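Local atomic coordinates of uncharacterized protein (Arthrobacter sp., PDB entry 3KOP), a protein that is of unknown function but adopts a cyclophilin-like fold and belongs to the DUF3830 family. Residues Asn87-Pro92 with Gly149-Thr154. Sequence-based numbering, arbitrary orientation. Where two conformers were deposited one is given.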
ATOM      1  N   ASN F  87       4.749  10.298  17.344  1.00 12.66           N
ATOM      2  CA  ASN F  87       4.716   8.869  17.601  1.00 12.63           C
ATOM      3  C   ASN F  87       3.658   8.154  16.761  1.00 12.61           C
ATOM      4  O   ASN F  87       2.886   7.331  17.278  1.00 12.20           O
ATOM      5  CB  ASN F  87       4.445   8.609  19.087  1.00 13.03           C
ATOM      6  CG  ASN F  87       4.865   7.236  19.539  1.00 13.74           C
ATOM      7  OD1 ASN F  87       5.943   6.770  19.194  1.00 15.59           O
ATOM      8  ND2 ASN F  87       4.048   6.598  20.377  1.00 11.18           N
ATOM      9  N   THR F  88       3.632   8.464  15.473  1.00 12.51           N
ATOM     10  CA  THR F  88       2.558   7.995  14.623  1.00 12.52           C
ATOM     11  C   THR F  88       2.714   6.538  14.203  1.00 12.44           C
ATOM     12  O   THR F  88       3.844   5.957  14.156  1.00 12.36           O
ATOM     13  CB  THR F  88       2.404   8.890  13.391  1.00 13.36           C
ATOM     14  OG1 THR F  88       3.530   8.723  12.546  1.00 12.34           O
ATOM     15  CG2 THR F  88       2.321  10.420  13.796  1.00 13.00           C
ATOM     16  N   THR F  89       1.562   5.944  13.935  1.00 12.11           N
ATOM     17  CA  THR F  89       1.477   4.635  13.326  1.00 11.95           C
ATOM     18  C   THR F  89       0.418   4.606  12.203  1.00 11.46           C
ATOM     19  O   THR F  89      -0.585   5.361  12.219  1.00 11.65           O
ATOM     20  CB  THR F  89       1.148   3.548  14.392  1.00 11.58           C
ATOM     21  OG1 THR F  89       1.319   2.241  13.831  1.00 11.70           O
ATOM     22  CG2 THR F  89      -0.282   3.739  14.907  1.00 10.26           C
ATOM     23  N   VAL F  90       0.658   3.742  11.216  1.00 10.33           N
ATOM     24  CA  VAL F  90      -0.438   3.297  10.347  1.00 10.90           C
ATOM     25  C   VAL F  90      -0.755   1.826  10.537  1.00 11.35           C
ATOM     26  O   VAL F  90      -1.601   1.277   9.824  1.00 12.31           O
ATOM     27  CB  VAL F  90      -0.217   3.622   8.868  1.00 11.01           C
ATOM     28  CG1 VAL F  90      -0.302   5.185   8.683  1.00  9.64           C
ATOM     29  CG2 VAL F  90       1.121   3.028   8.340  1.00  9.27           C
ATOM     30  N   THR F  91      -0.071   1.205  11.503  1.00 11.25           N
ATOM     31  CA  THR F  91      -0.212  -0.181  11.854  1.00 11.54           C
ATOM     32  C   THR F  91      -0.473  -0.259  13.359  1.00 11.97           C
ATOM     33  O   THR F  91       0.357  -0.778  14.089  1.00 12.31           O
ATOM     34  CB  THR F  91       1.070  -1.006  11.488  1.00 11.76           C
ATOM     35  OG1 THR F  91       2.240  -0.422  12.078  1.00 11.23           O
ATOM     36  CG2 THR F  91       1.270  -1.074   9.969  1.00  9.73           C
ATOM     37  N   PRO F  92      -1.643   0.244  13.817  1.00 11.99           N
ATOM     38  CA  PRO F  92      -1.897   0.173  15.238  1.00 12.33           C
ATOM     39  C   PRO F  92      -2.058  -1.255  15.760  1.00 12.96           C
ATOM     40  O   PRO F  92      -2.556  -2.154  15.048  1.00 13.27           O
ATOM     41  CB  PRO F  92      -3.188   0.968  15.403  1.00 12.62           C
ATOM     42  CG  PRO F  92      -3.878   0.865  14.102  1.00 12.31           C
ATOM     43  CD  PRO F  92      -2.816   0.739  13.078  1.00 12.67           C
ATOM     44  N   GLY F 149      -2.190   7.834  12.947  1.00 13.27           N
ATOM     45  CA  GLY F 149      -2.660   8.245  14.252  1.00 13.46           C
ATOM     46  C   GLY F 149      -1.488   8.430  15.211  1.00 13.22           C
ATOM     47  O   GLY F 149      -0.524   7.663  15.182  1.00 12.71           O
ATOM     48  N   ASN F 150      -1.575   9.446  16.080  1.00 13.04           N
ATOM     49  CA  ASN F 150      -0.570   9.615  17.162  1.00 13.05           C
ATOM     50  C   ASN F 150      -0.851   8.587  18.248  1.00 12.61           C
ATOM     51  O   ASN F 150      -1.942   8.592  18.845  1.00 13.55           O
ATOM     52  CB  ASN F 150      -0.642  11.012  17.832  1.00 13.14           C
ATOM     53  CG  ASN F 150      -0.186  12.159  16.941  1.00 13.51           C
ATOM     54  OD1 ASN F 150       0.143  11.972  15.770  1.00 14.05           O
ATOM     55  ND2 ASN F 150      -0.113  13.364  17.521  1.00 13.33           N
ATOM     56  N   VAL F 151       0.102   7.713  18.539  1.00 12.76           N
ATOM     57  CA  VAL F 151      -0.076   6.708  19.596  1.00 11.88           C
ATOM     58  C   VAL F 151       0.360   7.378  20.901  1.00 12.91           C
ATOM     59  O   VAL F 151       1.550   7.691  21.094  1.00 12.44           O
ATOM     60  CB  VAL F 151       0.778   5.416  19.369  1.00 12.35           C
ATOM     61  CG1 VAL F 151       0.641   4.453  20.581  1.00 11.38           C
ATOM     62  CG2 VAL F 151       0.416   4.709  18.048  1.00 11.52           C
ATOM     63  N   PHE F 152      -0.596   7.611  21.804  1.00 12.62           N
ATOM     64  CA  PHE F 152      -0.289   8.415  23.003  1.00 13.23           C
ATOM     65  C   PHE F 152      -0.542   7.706  24.333  1.00 13.44           C
ATOM     66  O   PHE F 152      -0.242   8.247  25.398  1.00 14.34           O
ATOM     67  CB  PHE F 152      -1.063   9.761  22.955  1.00 12.56           C
ATOM     68  CG  PHE F 152      -2.534   9.644  23.288  1.00 13.72           C
ATOM     69  CD1 PHE F 152      -3.474   9.397  22.285  1.00 13.25           C
ATOM     70  CD2 PHE F 152      -2.981   9.796  24.595  1.00 14.17           C
ATOM     71  CE1 PHE F 152      -4.795   9.296  22.567  1.00 14.22           C
ATOM     72  CE2 PHE F 152      -4.331   9.675  24.880  1.00 14.43           C
ATOM     73  CZ  PHE F 152      -5.234   9.423  23.869  1.00 13.37           C
ATOM     74  N   ALA F 153      -1.089   6.504  24.272  1.00 13.46           N
ATOM     75  CA  ALA F 153      -1.297   5.706  25.450  1.00 13.78           C
ATOM     76  C   ALA F 153      -1.346   4.238  25.099  1.00 14.11           C
ATOM     77  O   ALA F 153      -1.573   3.854  23.918  1.00 14.77           O
ATOM     78  CB  ALA F 153      -2.545   6.122  26.186  1.00 13.36           C
ATOM     79  N   THR F 154      -1.086   3.422  26.108  1.00 14.09           N
ATOM     80  CA  THR F 154      -1.141   1.988  25.931  0.50 14.50           C
ATOM     81  C   THR F 154      -1.876   1.341  27.085  1.00 14.85           C
ATOM     82  O   THR F 154      -1.614   1.617  28.270  1.00 14.63           O
ATOM     83  CB  THR F 154       0.254   1.387  25.747  0.50 14.65           C
ATOM     84  OG1 THR F 154       0.113   0.076  25.195  0.50 14.68           O
ATOM     85  CG2 THR F 154       1.027   1.330  27.077  0.50 14.85           C
TER
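Asn87 and Val151 grip each other through two hydrogen bonds that use both the backbone and a side-chain amide. Val151 N donates to Asn87 O at 3.1 Å, approaching from above the carbonyl plane, while Asn87 ND2 returns a nearly straight bond (177°) to Val151 O at 2.8 Å. The acceptor lies almost in the plane of the Asn87 amide, which helps to set the rotation of that group; with CG anti to the backbone N (chi1 -160°), the side chain swings across to the neighbouring strand and stands in for a backbone N-H where Asn87, with positive phi, has left the extended conformation. Replacement of Asn87 by alanine would remove the amide and is likely to leave Val151 O without this donor and the flank of the valine less covered. Beyond it, Thr89 and Gly149 form a hydrogen-bonded antiparallel pair, Thr89 N to Gly149 O and Gly149 N to Thr89 O both measuring 3.0 Å, each donor in the carbonyl plane. Between the two sets of bonds sits the non-hydrogen-bonded pair Thr88 and Asn150, where Thr88 CG2 rests 3.3 Å from Asn150 OD1. That oxygen also accepts from Glu86 N, and Asn150 ND2 reaches Gly84 O, so the buried amide ties down the chain leading into Asn87. On the other face, Thr89 CG2 presses tightly on Val151 CG2, at 3.4 Å. Thr89 OG1, anti to its own nitrogen, lies where it accepts from Thr91 N, two residues on, at 2.9 Å and is hydrogen-bonded to Asn136 OD1 of a third subunit, whereas Thr88 OG1 bonds to Asp143 O of a second subunit. The arrangement is a short antiparallel bridge ending in an ST turn, which joins residues 88-89 to the long strand 145-157 of the cyclophilin-like sheet beside subunit interfaces.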